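Local coordinates for protein paraflagellar rod component (Trypanosoma brucei, PDB 2Q0X) that is of unknown function but adopts the alpha/beta-hydrolase fold and packs as a two-fold symmetric pair in the crystal, at the interface of chains A and B. Sequence-based numbering; all coordinates share one arbitrary frame. Chains: chain A/B, Uncharacterized protein.

The interface of chains A and B. Residues chain A 9, 50-55; chain B 19, 21, 27.
B:Lys27 reaches across to A:Asp55 in a salt bridge, its ammonium NZ meeting carboxylate OD1. The modelled NZ to OD1 separation is too short to be trusted and its exact direction is doubtful, but the pairing of opposite charges is plain. The lysine chain runs extended beyond CG (chi3 -178°), which carries NZ past the A:Ser53 carbonyl; there NZ makes a weak hydrogen bond to the backbone O at 3.0 Å.

On its own side A:Asp55 also pairs with A:Arg9, guanidinium NH1 to carboxylate OD2 at 3.1 Å, so the carboxylate sits between two basic groups. It could offset their mutual repulsion, since A:Arg9 NH2 and B:Lys27 NZ are 4.4 Å apart. Also within chain A, A:Ser50 OG hydrogen-bonds A:Leu51 O at 2.9 Å. This holds the hydroxyl beside the lysine, OG lying 3.5 Å from B:Lys27 CB.

A:Arg9 in turn meets strand 13-21 of chain B. NH2 lies 2.9 Å from the hydroxyl OG1 of B:Thr19, a hydrogen bond, and bonds weakly to the carbonyl O of the same residue. NH1 lies obliquely beside the CD2-CE2 side of the B:Tyr21 ring, off its plane, 3.2 Å from CE2; the guanidinium and ring planes are 76° apart.

Apolar contact is slight: the methyl CG2 of B:Thr19 meets A:Leu52 CB at 3.9 Å.

This largely polar patch, repeated by the two-fold, joins the 50-55 loop and N-terminal A:Arg9 of chain A to strands 13-21 and 27-33 of chain B and may support a dimer.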
loop_
_atom_site.group_PDB
_atom_site.type_symbol
_atom_site.label_atom_id
_atom_site.label_comp_id
_atom_site.label_asym_id
_atom_site.label_seq_id
_atom_site.Cartn_x
_atom_site.Cartn_y
_atom_site.Cartn_z
ATOM N N ARG A 9 -4.151 4.907 -21.181
ATOM C CA ARG A 9 -4.516 4.816 -19.776
ATOM C C ARG A 9 -5.008 6.160 -19.206
ATOM O O ARG A 9 -4.816 7.205 -19.827
ATOM C CB ARG A 9 -3.361 4.214 -18.964
ATOM C CG ARG A 9 -2.039 4.968 -18.993
ATOM C CD ARG A 9 -1.009 4.347 -18.010
ATOM N NE ARG A 9 -1.503 4.276 -16.617
ATOM C CZ ARG A 9 -2.155 3.244 -16.083
ATOM N NH1 ARG A 9 -2.420 2.163 -16.795
ATOM N NH2 ARG A 9 -2.561 3.294 -14.820
ATOM N N SER A 50 -3.882 -2.227 -5.579
ATOM C CA SER A 50 -3.615 -0.864 -5.157
ATOM C C SER A 50 -4.832 0.015 -5.324
ATOM O O SER A 50 -5.799 -0.368 -5.989
ATOM C CB SER A 50 -2.488 -0.294 -6.048
ATOM O OG SER A 50 -2.941 -0.047 -7.408
ATOM N N LEU A 51 -4.774 1.212 -4.755
ATOM C CA LEU A 51 -5.711 2.256 -5.118
ATOM C C LEU A 51 -5.747 2.346 -6.635
ATOM O O LEU A 51 -4.700 2.222 -7.280
ATOM C CB LEU A 51 -5.283 3.617 -4.552
ATOM C CG LEU A 51 -5.340 3.862 -3.045
ATOM C CD1 LEU A 51 -4.877 5.299 -2.734
ATOM C CD2 LEU A 51 -6.737 3.520 -2.459
ATOM N N LEU A 52 -6.938 2.547 -7.187
ATOM C CA LEU A 52 -7.161 2.576 -8.647
ATOM C C LEU A 52 -6.627 1.323 -9.349
ATOM O O LEU A 52 -6.071 1.400 -10.445
ATOM C CB LEU A 52 -6.571 3.853 -9.294
ATOM C CG LEU A 52 -7.241 5.205 -9.032
ATOM C CD1 LEU A 52 -6.368 6.332 -9.667
ATOM C CD2 LEU A 52 -8.667 5.244 -9.549
ATOM N N SER A 53 -6.826 0.170 -8.715
ATOM C CA SER A 53 -6.361 -1.120 -9.257
ATOM C C SER A 53 -6.872 -1.353 -10.675
ATOM O O SER A 53 -6.168 -1.914 -11.514
ATOM C CB SER A 53 -6.843 -2.280 -8.376
ATOM O OG SER A 53 -6.197 -3.492 -8.752
ATOM N N PHE A 54 -8.117 -0.950 -10.913
ATOM C CA PHE A 54 -8.708 -1.017 -12.236
ATOM C C PHE A 54 -8.770 0.369 -12.829
ATOM O O PHE A 54 -9.319 1.280 -12.216
ATOM C CB PHE A 54 -10.105 -1.634 -12.173
ATOM C CG PHE A 54 -10.084 -3.060 -11.762
ATOM C CD1 PHE A 54 -10.121 -4.071 -12.708
ATOM C CD2 PHE A 54 -9.959 -3.398 -10.419
ATOM C CE1 PHE A 54 -10.066 -5.399 -12.326
ATOM C CE2 PHE A 54 -9.911 -4.718 -10.020
ATOM C CZ PHE A 54 -9.963 -5.724 -10.984
ATOM N N ASP A 55 -8.195 0.510 -14.018
ATOM C CA ASP A 55 -8.231 1.752 -14.761
ATOM C C ASP A 55 -9.677 2.224 -14.904
ATOM O O ASP A 55 -9.943 3.413 -14.721
ATOM C CB ASP A 55 -7.544 1.599 -16.152
ATOM C CG ASP A 55 -6.010 1.524 -16.064
ATOM O OD1 ASP A 55 -5.455 1.636 -14.952
ATOM O OD2 ASP A 55 -5.350 1.348 -17.113
ATOM N N THR B 19 -1.859 5.844 -11.177
ATOM C CA THR B 19 -0.945 4.741 -10.983
ATOM C C THR B 19 -0.070 4.630 -12.220
ATOM O O THR B 19 -0.478 5.024 -13.306
ATOM C CB THR B 19 -1.687 3.392 -10.764
ATOM O OG1 THR B 19 -2.290 2.996 -11.987
ATOM C CG2 THR B 19 -2.739 3.463 -9.604
ATOM N N TYR B 21 2.466 1.555 -14.175
ATOM C CA TYR B 21 2.627 0.111 -14.195
ATOM C C TYR B 21 4.074 -0.257 -13.916
ATOM O O TYR B 21 4.990 0.301 -14.513
ATOM C CB TYR B 21 2.213 -0.452 -15.556
ATOM C CG TYR B 21 0.793 -0.966 -15.646
ATOM C CD1 TYR B 21 0.411 -2.126 -14.973
ATOM C CD2 TYR B 21 -0.155 -0.335 -16.447
ATOM C CE1 TYR B 21 -0.881 -2.628 -15.066
ATOM C CE2 TYR B 21 -1.457 -0.836 -16.555
ATOM C CZ TYR B 21 -1.814 -1.985 -15.865
ATOM O OH TYR B 21 -3.103 -2.493 -15.962
ATOM N N LYS B 27 0.502 -2.144 -9.889
ATOM C CA LYS B 27 0.319 -0.738 -10.180
ATOM C C LYS B 27 0.795 0.038 -8.967
ATOM O O LYS B 27 0.548 -0.384 -7.834
ATOM C CB LYS B 27 -1.146 -0.429 -10.424
ATOM C CG LYS B 27 -1.729 -1.066 -11.659
ATOM C CD LYS B 27 -3.059 -0.421 -12.006
ATOM C CE LYS B 27 -3.670 -1.082 -13.193
ATOM N NZ LYS B 27 -4.823 -0.308 -13.650
#